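Local structure of sugar isomerase (Sinorhizobium meliloti, 3QC0) at residues 145-150 against 213-218; 37-42 against 86-91. The protein binds zinc in a TIM barrel of the xylose isomerase-like family and probably isomerises a sugar substrate. All coordinates share one frame; numbering follows the deposited sequence.

Interaction 1: residues 145-150 against 213-218; sequences HPMYAA and KDMLTD
The ring of Tyr148 meets Met215 edge-on, with the carbonyl O of Met215 close to the ring plane, while one face is covered from within its own segment by Met147 CG, 3.9 Å above the plane and over the ring centre. Leu216 comes at this ring obliquely, its CD1 lying 4.0 Å from Tyr148 CE1. The second flat group, the imidazole of His145, works through Met147: the methyl CE rests on one face, offset toward the rim, and Met147 N reaches ND1 in the ring plane at the edge. Trp183 and Trp208 also meet this imidazole.

Across the contact, Tyr148 OH donates to Met215 O at 2.6 Å, in the carbonyl plane and with a C=O...O angle of 153°. With CG beside the backbone N (chi1 -57°), the ring swings its hydroxyl end toward 213-218. A water donates both to Tyr148 OH (2.9 Å) and to Leu216 O (2.8 Å), so the phenol oxygen is tied directly to Met215 O and, through the water, to Leu216 O. Beside it, the two selenomethionines slide past each other in opposite directions. Met147 CE lies 3.4 Å from Met215 O, and Met215, bent at chi3 (80°), brings its CE to 3.8 Å from Met147 CB. Met215 packs as well on Met215 of the second subunit. Asp214 OD2 accepts from Leu216 N, closing an Asx turn, and from Thr217 N, extending it to an Asx motif.

Both segments lie in loops after barrel strands, 145-150 with a 3-10 turn at 146-148, at the C-terminal end where TIM barrels carry their active sites; the Tyr148 side chain is about 8 Å from those of zinc ligands Asp177 and Glu142. A short, in-plane phenol-to-carbonyl bond, with apolar selenomethionine side chains alongside, probably sets the position of Met215 O at the ring edge.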
ATOM      1  N   HIS A 145      -4.876   4.211  -1.203  1.00 11.79           N
ATOM      2  CA  HIS A 145      -4.030   3.084  -0.946  1.00 11.21           C
ATOM      3  C   HIS A 145      -2.598   3.446  -1.335  1.00 11.91           C
ATOM      4  O   HIS A 145      -2.370   4.026  -2.389  1.00 12.00           O
ATOM      5  CB  HIS A 145      -4.457   1.877  -1.763  1.00 11.41           C
ATOM      6  CG  HIS A 145      -3.920   0.603  -1.232  1.00 11.46           C
ATOM      7  ND1 HIS A 145      -2.605   0.213  -1.428  1.00 12.58           N
ATOM      8  CD2 HIS A 145      -4.522  -0.381  -0.516  1.00 11.52           C
ATOM      9  CE1 HIS A 145      -2.435  -0.982  -0.855  1.00 14.28           C
ATOM     10  NE2 HIS A 145      -3.561  -1.335  -0.249  1.00 12.06           N
ATOM     11  N   PRO A 146      -1.632   3.011  -0.519  1.00 11.73           N
ATOM     12  CA  PRO A 146      -0.241   3.277  -0.847  1.00 12.52           C
ATOM     13  C   PRO A 146       0.220   2.863  -2.245  1.00 12.37           C
ATOM     14  O   PRO A 146       1.160   3.454  -2.760  1.00 13.18           O
ATOM     15  CB  PRO A 146       0.530   2.511   0.249  1.00 13.04           C
ATOM     16  CG  PRO A 146      -0.374   2.696   1.459  1.00 12.55           C
ATOM     17  CD  PRO A 146      -1.802   2.628   0.894  1.00 11.92           C
HETATM   18  N   MSE A 147      -0.419   1.869  -2.866  1.00 11.87           N
HETATM   19  CA  MSE A 147      -0.033   1.478  -4.214  1.00 12.74           C
HETATM   20  C   MSE A 147      -0.258   2.561  -5.249  1.00 13.13           C
HETATM   21  O   MSE A 147       0.322   2.480  -6.331  1.00 13.68           O
HETATM   22  CB  MSE A 147      -0.691   0.166  -4.671  1.00 14.60           C
HETATM   23  CG  MSE A 147      -2.137   0.228  -4.821  1.00 14.60           C
HETATM   24 SE   MSE A 147      -2.766  -1.685  -5.140  0.75 14.07          SE
HETATM   25  CE  MSE A 147      -4.563  -1.326  -4.635  1.00 17.52           C
ATOM     26  N   TYR A 148      -1.067   3.584  -4.888  1.00 12.34           N
ATOM     27  CA  TYR A 148      -1.342   4.710  -5.761  1.00 12.44           C
ATOM     28  C   TYR A 148      -0.427   5.919  -5.558  1.00 12.40           C
ATOM     29  O   TYR A 148      -0.600   6.967  -6.208  1.00 12.27           O
ATOM     30  CB  TYR A 148      -2.799   5.159  -5.540  1.00 12.13           C
ATOM     31  CG  TYR A 148      -3.805   4.029  -5.787  1.00 13.81           C
ATOM     32  CD1 TYR A 148      -3.786   3.285  -6.968  1.00 13.72           C
ATOM     33  CD2 TYR A 148      -4.771   3.708  -4.861  1.00 12.34           C
ATOM     34  CE1 TYR A 148      -4.697   2.253  -7.191  1.00 14.78           C
ATOM     35  CE2 TYR A 148      -5.685   2.699  -5.078  1.00 13.76           C
ATOM     36  CZ  TYR A 148      -5.637   1.937  -6.227  1.00 14.94           C
ATOM     37  OH  TYR A 148      -6.604   0.944  -6.435  1.00 15.07           O
ATOM     38  N   ALA A 149       0.536   5.820  -4.638  1.00 12.13           N
ATOM     39  CA  ALA A 149       1.333   6.961  -4.204  1.00 11.73           C
ATOM     40  C   ALA A 149       2.042   7.701  -5.313  1.00 11.87           C
ATOM     41  O   ALA A 149       2.184   8.913  -5.255  1.00 14.39           O
ATOM     42  CB  ALA A 149       2.346   6.551  -3.087  1.00 12.17           C
ATOM     43  N   ALA A 150       2.615   6.960  -6.270  1.00 12.64           N
ATOM     44  CA  ALA A 150       3.494   7.592  -7.254  1.00 13.29           C
ATOM     45  C   ALA A 150       2.759   8.374  -8.313  1.00 13.07           C
ATOM     46  O   ALA A 150       3.285   9.348  -8.814  1.00 14.47           O
ATOM     47  CB  ALA A 150       4.409   6.552  -7.946  1.00 14.08           C
ATOM     48  N   LYS A 213      -6.600  -8.961  -8.384  1.00 21.93           N
ATOM     49  CA  LYS A 213      -6.156  -9.305  -9.743  1.00 24.82           C
ATOM     50  C   LYS A 213      -5.774  -8.118 -10.617  1.00 23.93           C
ATOM     51  O   LYS A 213      -5.311  -8.302 -11.767  1.00 25.63           O
ATOM     52  CB  LYS A 213      -7.235 -10.168 -10.416  1.00 26.53           C
ATOM     53  CG  LYS A 213      -7.599 -11.444  -9.604  1.00 30.26           C
ATOM     54  CD  LYS A 213      -8.788 -12.272 -10.207  1.00 34.20           C
ATOM     55  CE  LYS A 213     -10.156 -11.520 -10.059  1.00 36.15           C
ATOM     56  NZ  LYS A 213     -10.564 -11.230  -8.609  1.00 36.00           N
ATOM     57  N   ASP A 214      -5.923  -6.908 -10.074  1.00 21.62           N
ATOM     58  CA  ASP A 214      -5.588  -5.703 -10.792  1.00 21.95           C
ATOM     59  C   ASP A 214      -5.460  -4.624  -9.720  1.00 20.73           C
ATOM     60  O   ASP A 214      -6.161  -4.685  -8.730  1.00 20.34           O
ATOM     61  CB  ASP A 214      -6.691  -5.313 -11.779  1.00 22.99           C
ATOM     62  CG  ASP A 214      -6.282  -4.170 -12.692  1.00 25.39           C
ATOM     63  OD1 ASP A 214      -5.714  -4.449 -13.758  1.00 28.48           O
ATOM     64  OD2 ASP A 214      -6.530  -2.985 -12.398  1.00 23.04           O
HETATM   65  N   MSE A 215      -4.581  -3.667  -9.939  1.00 20.16           N
HETATM   66  CA  MSE A 215      -4.341  -2.616  -8.957  1.00 20.19           C
HETATM   67  C   MSE A 215      -5.433  -1.594  -8.887  1.00 20.25           C
HETATM   68  O   MSE A 215      -5.504  -0.880  -7.895  1.00 21.08           O
HETATM   69  CB  MSE A 215      -3.033  -1.939  -9.263  1.00 20.60           C
HETATM   70  CG  MSE A 215      -1.876  -2.887  -8.984  1.00 21.79           C
HETATM   71 SE   MSE A 215      -0.150  -2.291  -9.603  0.75 19.30          SE
HETATM   72  CE  MSE A 215       0.088  -1.177  -8.130  1.00 19.20           C
ATOM     73  N   LEU A 216      -6.267  -1.503  -9.929  1.00 19.53           N
ATOM     74  CA  LEU A 216      -7.281  -0.452  -9.995  1.00 20.54           C
ATOM     75  C   LEU A 216      -8.696  -0.963 -10.118  1.00 20.94           C
ATOM     76  O   LEU A 216      -9.581  -0.426  -9.418  1.00 21.09           O
ATOM     77  CB  LEU A 216      -7.001   0.493 -11.180  1.00 21.48           C
ATOM     78  CG  LEU A 216      -7.864   1.753 -11.190  1.00 23.57           C
ATOM     79  CD1 LEU A 216      -7.491   2.688 -10.050  1.00 25.99           C
ATOM     80  CD2 LEU A 216      -7.720   2.471 -12.523  1.00 25.64           C
ATOM     81  N   THR A 217      -8.918  -1.972 -10.977  1.00 20.91           N
ATOM     82  CA  THR A 217     -10.285  -2.350 -11.321  1.00 21.10           C
ATOM     83  C   THR A 217     -10.701  -3.742 -10.846  1.00 21.22           C
ATOM     84  O   THR A 217     -11.462  -4.459 -11.540  1.00 22.85           O
ATOM     85  CB  THR A 217     -10.481  -2.221 -12.835  1.00 22.25           C
ATOM     86  OG1 THR A 217      -9.568  -3.112 -13.490  1.00 24.23           O
ATOM     87  CG2 THR A 217     -10.264  -0.755 -13.296  1.00 23.03           C
ATOM     88  N   ASP A 218     -10.206  -4.153  -9.678  1.00 19.47           N
ATOM     89  CA  ASP A 218     -10.663  -5.391  -9.050  1.00 19.86           C
ATOM     90  C   ASP A 218     -11.030  -5.222  -7.574  1.00 18.53           C
ATOM     91  O   ASP A 218     -10.740  -6.089  -6.725  1.00 19.55           O
ATOM     92  CB  ASP A 218      -9.618  -6.496  -9.265  1.00 19.82           C
ATOM     93  CG  ASP A 218     -10.168  -7.887  -8.993  1.00 19.89           C
ATOM     94  OD1 ASP A 218     -11.338  -8.158  -9.391  1.00 22.86           O
ATOM     95  OD2 ASP A 218      -9.437  -8.714  -8.385  1.00 22.36           O
TER
HETATM   96  O   HOH W   1      -9.422   0.779  -6.893  1.00 24.16           O

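Interaction 2: residues 37-42 against 86-91; sequences PWRDQV and RRAVDE
A side-on arginine-glutamate salt bridge joins two helices of the TIM barrel here: Arg39, in the first turn of helix 39-45, reaches across to Glu91 on helix 75-94. The guanidinium offers NE and NH2 along one edge, one to each carboxylate oxygen. NE donates to Glu91 OE1 at 2.8 Å and NH2 to Glu91 OE2 at 3.2 Å; both oxygens lie near the guanidinium plane and are met on their syn sides, though the donors stand well out of the carboxylate plane. The fit is not coplanar, since the two groups are turned 40° against each other. A bend at chi3 (69°) in the otherwise extended Arg39 chain lets it cross the Glu91 chain at about a right angle.

Asp84 forms a salt bridge with Arg39 NH1, so the guanidinium is held by two carboxylates, which restrains its rotation and balances its charge. A water donates to Arg39 O and, weakly, to Glu91 OE1. Trp38 stands at the N-cap position of the first helix, its NE1 hydrogen-bonded to Asn10. Ala88 supplies an apolar seat: its CB lies against the centre of one guanidinium face, 3.5 Å from Arg39 CZ.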
ATOM      1  N   PRO A  37     -21.878  10.819  -7.803  1.00 17.83           N
ATOM      2  CA  PRO A  37     -21.483  10.806  -9.185  1.00 18.89           C
ATOM      3  C   PRO A  37     -20.075  11.341  -9.400  1.00 18.47           C
ATOM      4  O   PRO A  37     -19.489  11.965  -8.505  1.00 18.04           O
ATOM      5  CB  PRO A  37     -22.482  11.749  -9.831  1.00 18.89           C
ATOM      6  CG  PRO A  37     -22.655  12.823  -8.784  1.00 18.48           C
ATOM      7  CD  PRO A  37     -22.582  12.065  -7.446  1.00 18.88           C
ATOM      8  N   TRP A  38     -19.574  11.091 -10.604  1.00 18.96           N
ATOM      9  CA  TRP A  38     -18.306  11.600 -11.034  1.00 18.37           C
ATOM     10  C   TRP A  38     -18.474  12.766 -11.990  1.00 18.56           C
ATOM     11  O   TRP A  38     -19.500  12.886 -12.704  1.00 18.94           O
ATOM     12  CB  TRP A  38     -17.494  10.484 -11.698  1.00 18.45           C
ATOM     13  CG  TRP A  38     -17.031   9.444 -10.743  1.00 18.27           C
ATOM     14  CD1 TRP A  38     -17.789   8.691  -9.902  1.00 18.64           C
ATOM     15  CD2 TRP A  38     -15.669   9.076 -10.476  1.00 17.88           C
ATOM     16  NE1 TRP A  38     -16.990   7.871  -9.145  1.00 19.75           N
ATOM     17  CE2 TRP A  38     -15.692   8.093  -9.489  1.00 17.31           C
ATOM     18  CE3 TRP A  38     -14.446   9.467 -11.011  1.00 18.55           C
ATOM     19  CZ2 TRP A  38     -14.534   7.477  -9.024  1.00 18.50           C
ATOM     20  CZ3 TRP A  38     -13.288   8.857 -10.524  1.00 19.95           C
ATOM     21  CH2 TRP A  38     -13.351   7.907  -9.534  1.00 19.92           C
ATOM     22  N   ARG A  39     -17.458  13.613 -12.062  1.00 17.97           N
ATOM     23  CA  ARG A  39     -17.573  14.848 -12.829  1.00 18.90           C
ATOM     24  C   ARG A  39     -17.779  14.598 -14.317  1.00 20.08           C
ATOM     25  O   ARG A  39     -18.486  15.370 -14.973  1.00 21.21           O
ATOM     26  CB  ARG A  39     -16.343  15.709 -12.611  1.00 18.43           C
ATOM     27  CG  ARG A  39     -16.271  16.235 -11.165  1.00 17.81           C
ATOM     28  CD  ARG A  39     -15.012  16.984 -10.949  1.00 19.17           C
ATOM     29  NE  ARG A  39     -14.956  18.236 -11.666  1.00 17.54           N
ATOM     30  CZ  ARG A  39     -13.838  18.909 -11.933  1.00 19.45           C
ATOM     31  NH1 ARG A  39     -12.651  18.407 -11.590  1.00 19.64           N
ATOM     32  NH2 ARG A  39     -13.863  20.044 -12.531  1.00 22.71           N
ATOM     33  N   ASP A  40     -17.204  13.523 -14.832  1.00 20.83           N
ATOM     34  CA  ASP A  40     -17.362  13.183 -16.264  1.00 23.01           C
ATOM     35  C   ASP A  40     -18.781  12.770 -16.544  1.00 23.66           C
ATOM     36  O   ASP A  40     -19.311  13.129 -17.601  1.00 25.41           O
ATOM     37  CB  ASP A  40     -16.343  12.147 -16.773  1.00 23.60           C
ATOM     38  CG  ASP A  40     -16.352  10.829 -16.010  1.00 26.05           C
ATOM     39  OD1 ASP A  40     -16.894  10.713 -14.906  1.00 26.17           O
ATOM     40  OD2 ASP A  40     -15.748   9.872 -16.552  1.00 32.04           O
ATOM     41  N   GLN A  41     -19.400  12.058 -15.606  1.00 23.04           N
ATOM     42  CA  GLN A  41     -20.799  11.635 -15.751  1.00 23.70           C
ATOM     43  C   GLN A  41     -21.731  12.833 -15.722  1.00 23.72           C
ATOM     44  O   GLN A  41     -22.728  12.897 -16.491  1.00 23.55           O
ATOM     45  CB  GLN A  41     -21.190  10.673 -14.644  1.00 23.79           C
ATOM     46  CG  GLN A  41     -20.367   9.365 -14.652  1.00 23.22           C
ATOM     47  CD  GLN A  41     -20.671   8.480 -13.466  1.00 25.45           C
ATOM     48  OE1 GLN A  41     -20.710   8.950 -12.326  1.00 23.14           O
ATOM     49  NE2 GLN A  41     -20.869   7.159 -13.725  1.00 26.74           N
ATOM     50  N   VAL A  42     -21.465  13.770 -14.812  1.00 23.28           N
ATOM     51  CA  VAL A  42     -22.234  15.010 -14.735  1.00 23.59           C
ATOM     52  C   VAL A  42     -22.070  15.829 -16.011  1.00 24.49           C
ATOM     53  O   VAL A  42     -23.101  16.354 -16.563  1.00 26.67           O
ATOM     54  CB  VAL A  42     -21.828  15.825 -13.459  1.00 21.88           C
ATOM     55  CG1 VAL A  42     -22.432  17.277 -13.453  1.00 21.84           C
ATOM     56  CG2 VAL A  42     -22.192  15.006 -12.180  1.00 22.81           C
ATOM     57  N   ARG A  86     -11.507  24.654  -8.198  1.00 11.37           N
ATOM     58  CA  ARG A  86     -12.550  25.668  -7.990  1.00 11.92           C
ATOM     59  C   ARG A  86     -13.785  25.355  -8.832  1.00 12.44           C
ATOM     60  O   ARG A  86     -14.908  25.491  -8.342  1.00 13.83           O
ATOM     61  CB  ARG A  86     -12.013  27.064  -8.256  1.00 11.92           C
ATOM     62  CG  ARG A  86     -10.916  27.478  -7.295  1.00 11.77           C
ATOM     63  CD  ARG A  86     -10.402  28.896  -7.534  1.00 13.06           C
ATOM     64  NE  ARG A  86      -9.320  29.239  -6.622  1.00 14.56           N
ATOM     65  CZ  ARG A  86      -8.058  29.489  -6.978  1.00 12.86           C
ATOM     66  NH1 ARG A  86      -7.610  29.436  -8.248  1.00 13.84           N
ATOM     67  NH2 ARG A  86      -7.206  29.716  -6.029  1.00 14.89           N
ATOM     68  N   ARG A  87     -13.584  24.895 -10.072  1.00 12.75           N
ATOM     69  CA  ARG A  87     -14.696  24.450 -10.894  1.00 14.10           C
ATOM     70  C   ARG A  87     -15.411  23.246 -10.256  1.00 14.19           C
ATOM     71  O   ARG A  87     -16.626  23.172 -10.218  1.00 14.72           O
ATOM     72  CB  ARG A  87     -14.222  24.087 -12.304  1.00 14.11           C
ATOM     73  CG  ARG A  87     -13.476  25.150 -13.087  1.00 16.18           C
ATOM     74  CD  ARG A  87     -14.386  26.289 -13.579  1.00 19.07           C
ATOM     75  NE  ARG A  87     -14.847  27.117 -12.460  1.00 18.49           N
ATOM     76  CZ  ARG A  87     -14.101  28.016 -11.810  1.00 18.76           C
ATOM     77  NH1 ARG A  87     -12.836  28.256 -12.149  1.00 18.25           N
ATOM     78  NH2 ARG A  87     -14.620  28.666 -10.783  1.00 18.91           N
ATOM     79  N   ALA A  88     -14.630  22.294  -9.720  1.00 13.09           N
ATOM     80  CA  ALA A  88     -15.187  21.157  -9.061  1.00 13.82           C
ATOM     81  C   ALA A  88     -16.044  21.560  -7.861  1.00 14.21           C
ATOM     82  O   ALA A  88     -17.092  20.982  -7.618  1.00 14.41           O
ATOM     83  CB  ALA A  88     -14.078  20.146  -8.647  1.00 13.56           C
ATOM     84  N   VAL A  89     -15.583  22.555  -7.106  1.00 13.31           N
ATOM     85  CA  VAL A  89     -16.346  23.092  -5.992  1.00 14.22           C
ATOM     86  C   VAL A  89     -17.651  23.678  -6.498  1.00 14.21           C
ATOM     87  O   VAL A  89     -18.670  23.421  -5.901  1.00 15.09           O
ATOM     88  CB  VAL A  89     -15.557  24.164  -5.237  1.00 13.42           C
ATOM     89  CG1 VAL A  89     -16.478  25.017  -4.314  1.00 15.03           C
ATOM     90  CG2 VAL A  89     -14.418  23.498  -4.400  1.00 13.80           C
ATOM     91  N   ASP A  90     -17.601  24.427  -7.597  1.00 15.14           N
ATOM     92  CA  ASP A  90     -18.822  25.030  -8.148  1.00 15.78           C
ATOM     93  C   ASP A  90     -19.850  23.939  -8.538  1.00 16.70           C
ATOM     94  O   ASP A  90     -21.060  24.082  -8.331  1.00 17.13           O
ATOM     95  CB  ASP A  90     -18.502  25.920  -9.340  1.00 16.25           C
ATOM     96  CG  ASP A  90     -17.691  27.139  -8.983  1.00 16.83           C
ATOM     97  OD1 ASP A  90     -17.465  27.456  -7.772  1.00 17.82           O
ATOM     98  OD2 ASP A  90     -17.261  27.812  -9.942  1.00 20.62           O
ATOM     99  N   GLU A  91     -19.361  22.868  -9.153  1.00 15.99           N
ATOM    100  CA  GLU A  91     -20.169  21.720  -9.516  1.00 17.29           C
ATOM    101  C   GLU A  91     -20.790  21.077  -8.274  1.00 16.68           C
ATOM    102  O   GLU A  91     -21.997  20.812  -8.231  1.00 19.56           O
ATOM    103  CB  GLU A  91     -19.342  20.716 -10.322  1.00 16.90           C
ATOM    104  CG  GLU A  91     -18.796  21.251 -11.636  1.00 18.19           C
ATOM    105  CD  GLU A  91     -17.654  20.442 -12.219  1.00 21.69           C
ATOM    106  OE1 GLU A  91     -17.559  19.248 -11.880  1.00 20.81           O
ATOM    107  OE2 GLU A  91     -16.846  21.031 -13.004  1.00 24.30           O
TER
HETATM  108  O   HOH W   2     -19.015  17.998 -14.255  1.00 25.74           O

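How the interactions relate
From the N terminus, interaction 2 comes first. Its 37-42 segment follows the second barrel strand, 34-36, and the chain then runs through helix 47-57 and strand 60-68 before helix 75-94 returns to close a 43-residue loop. Only later does interaction 1 open, after the fifth strand, 139-141; it closes beyond the seventh, 200-205, with zinc ligands Asp177 and His204 among the 62 residues between. The contacts are thus in series, neither nested nor crossed. Interaction 2 joins helices outside the strands, interaction 1 two loops that follow them. Their centres are 23 Å apart and they do not touch.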